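Local coordinates for protein BspA (BspA_V) (Streptococcus agalactiae serotype III, PDB 5DZ8) that is a cell wall-anchored adhesin of the antigen I/II family, whose variable domain probably contributes to adhesion, at residues Asn58-Ala63 with Thr70-Ser75. Numbering follows the deposited sequence.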
loop_
_atom_site.group_PDB
_atom_site.type_symbol
_atom_site.label_atom_id
_atom_site.label_comp_id
_atom_site.label_asym_id
_atom_site.label_seq_id
_atom_site.Cartn_x
_atom_site.Cartn_y
_atom_site.Cartn_z
ATOM N N ASN A 58 -25.929 -10.500 13.981
ATOM C CA ASN A 58 -26.763 -11.389 14.795
ATOM C C ASN A 58 -27.106 -10.732 16.098
ATOM O O ASN A 58 -26.277 -10.607 17.013
ATOM C CB ASN A 58 -26.106 -12.746 14.946
ATOM C CG ASN A 58 -25.749 -13.345 13.599
ATOM O OD1 ASN A 58 -26.646 -13.651 12.815
ATOM N ND2 ASN A 58 -24.430 -13.459 13.295
ATOM N N HIS A 59 -28.334 -10.252 16.176
ATOM C CA HIS A 59 -28.770 -9.570 17.372
ATOM C C HIS A 59 -30.168 -10.012 17.806
ATOM O O HIS A 59 -30.929 -10.585 17.041
ATOM C CB HIS A 59 -28.696 -8.029 17.176
ATOM C CG HIS A 59 -29.524 -7.526 16.041
ATOM N ND1 HIS A 59 -29.095 -6.526 15.217
ATOM C CD2 HIS A 59 -30.714 -7.917 15.554
ATOM C CE1 HIS A 59 -29.989 -6.296 14.282
ATOM N NE2 HIS A 59 -30.987 -7.135 14.461
ATOM N N HIS A 60 -30.501 -9.726 19.047
ATOM C CA HIS A 60 -31.858 -9.973 19.532
ATOM C C HIS A 60 -32.181 -8.981 20.660
ATOM O O HIS A 60 -31.287 -8.409 21.285
ATOM C CB HIS A 60 -32.063 -11.426 19.952
ATOM C CG HIS A 60 -31.363 -11.802 21.211
ATOM N ND1 HIS A 60 -30.030 -12.175 21.246
ATOM C CD2 HIS A 60 -31.811 -11.881 22.490
ATOM C CE1 HIS A 60 -29.675 -12.425 22.496
ATOM N NE2 HIS A 60 -30.739 -12.246 23.269
ATOM N N TYR A 61 -33.470 -8.769 20.829
ATOM C CA TYR A 61 -34.009 -7.738 21.657
ATOM C C TYR A 61 -34.944 -8.301 22.735
ATOM O O TYR A 61 -35.836 -9.079 22.408
ATOM C CB TYR A 61 -34.862 -6.805 20.808
ATOM C CG TYR A 61 -34.221 -6.211 19.625
ATOM C CD1 TYR A 61 -32.966 -5.609 19.708
ATOM C CD2 TYR A 61 -34.873 -6.215 18.383
ATOM C CE1 TYR A 61 -32.351 -5.066 18.589
ATOM C CE2 TYR A 61 -34.253 -5.660 17.259
ATOM C CZ TYR A 61 -32.988 -5.090 17.381
ATOM O OH TYR A 61 -32.418 -4.480 16.310
ATOM N N VAL A 62 -34.785 -7.840 23.977
ATOM C CA VAL A 62 -35.793 -8.094 25.029
ATOM C C VAL A 62 -36.557 -6.815 25.462
ATOM O O VAL A 62 -35.959 -5.868 25.947
ATOM C CB VAL A 62 -35.155 -8.790 26.252
ATOM C CG1 VAL A 62 -36.208 -9.049 27.336
ATOM C CG2 VAL A 62 -34.512 -10.108 25.812
ATOM N N ALA A 63 -37.874 -6.776 25.254
ATOM C CA ALA A 63 -38.678 -5.614 25.718
ATOM C C ALA A 63 -38.921 -5.687 27.245
ATOM O O ALA A 63 -39.169 -6.757 27.759
ATOM C CB ALA A 63 -39.994 -5.558 24.978
ATOM N N THR A 70 -33.492 -4.232 25.871
ATOM C CA THR A 70 -32.097 -4.679 25.901
ATOM C C THR A 70 -31.798 -5.257 24.529
ATOM O O THR A 70 -32.499 -6.161 24.048
ATOM C CB THR A 70 -31.792 -5.755 26.966
ATOM O OG1 THR A 70 -32.323 -5.395 28.239
ATOM C CG2 THR A 70 -30.337 -5.876 27.117
ATOM N N ALA A 71 -30.781 -4.705 23.899
ATOM C CA ALA A 71 -30.327 -5.139 22.613
ATOM C C ALA A 71 -29.065 -5.958 22.818
ATOM O O ALA A 71 -28.108 -5.444 23.340
ATOM C CB ALA A 71 -30.005 -3.921 21.737
ATOM N N PHE A 72 -29.065 -7.194 22.350
ATOM C CA PHE A 72 -27.890 -8.073 22.413
ATOM C C PHE A 72 -27.293 -8.119 21.035
ATOM O O PHE A 72 -27.947 -8.522 20.094
ATOM C CB PHE A 72 -28.295 -9.494 22.819
ATOM C CG PHE A 72 -28.703 -9.619 24.276
ATOM C CD1 PHE A 72 -27.741 -9.827 25.275
ATOM C CD2 PHE A 72 -30.051 -9.527 24.662
ATOM C CE1 PHE A 72 -28.120 -9.907 26.624
ATOM C CE2 PHE A 72 -30.424 -9.632 26.003
ATOM C CZ PHE A 72 -29.448 -9.811 26.985
ATOM N N VAL A 73 -26.054 -7.685 20.912
ATOM C CA VAL A 73 -25.361 -7.764 19.648
ATOM C C VAL A 73 -24.342 -8.881 19.795
ATOM O O VAL A 73 -23.236 -8.645 20.247
ATOM C CB VAL A 73 -24.689 -6.449 19.288
ATOM C CG1 VAL A 73 -24.164 -6.473 17.846
ATOM C CG2 VAL A 73 -25.652 -5.293 19.499
ATOM N N ASP A 74 -24.731 -10.076 19.356
ATOM C CA ASP A 74 -23.992 -11.306 19.627
ATOM C C ASP A 74 -22.755 -11.417 18.773
ATOM O O ASP A 74 -21.651 -11.556 19.314
ATOM C CB ASP A 74 -24.893 -12.518 19.467
ATOM C CG ASP A 74 -26.057 -12.495 20.458
ATOM O OD1 ASP A 74 -25.795 -12.298 21.679
ATOM O OD2 ASP A 74 -27.239 -12.597 20.012
ATOM N N SER A 75 -22.926 -11.262 17.462
ATOM C CA SER A 75 -21.833 -11.353 16.541
ATOM C C SER A 75 -22.200 -10.714 15.217
ATOM O O SER A 75 -23.320 -10.297 15.037
ATOM C CB SER A 75 -21.538 -12.829 16.342
ATOM O OG SER A 75 -22.665 -13.431 15.696
#
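A classic beta bulge interrupts the antiparallel hairpin of strands 47-63 and 69-85 in the variable domain, where Asp74 and Ser75 both face Asn58. The evidence is in Asn58 O, which accepts Asp74 N at 2.9 Å and, weakly, Ser75 N at 3.4 Å. Beyond it the pairing is regular: reciprocal N-H to O bonds close His60 with Phe72 and Val62 with Thr70, while His59 with Val73 and Tyr61 with Ala71 are non-hydrogen-bonded pairs.

On the sheet face that carries His60 and Phe72, His60 CG lies between the backbone N and the carbonyl carbon (chi1 72°), and the ring's CE1 and NE2 come near Phe72 CG. The two rings are nearly parallel (9°) yet so displaced that they hardly overlap; Phe72 CB sits over the imidazole face, a CH-pi contact 3.6 Å from its centroid. His60 ND1 donates to the syn lone pair of Asp74 OD2 at 3.1 Å, a bent bond in the imidazole plane, consistent with holding this orientation. Farther along, Val62 CG2 meets the Phe72 ring edge at CE2.

On the other face, Tyr61 CD1 packs on Ala71 CB at 4.0 Å, while His59 ND1 is hydrogen-bonded to Tyr165 OH of the second subunit. At the bulge, Asn58 ND2 donates to Ser75 OG at 3.0 Å, with the hydroxyl oxygen 18° out of the Asn58 amide plane.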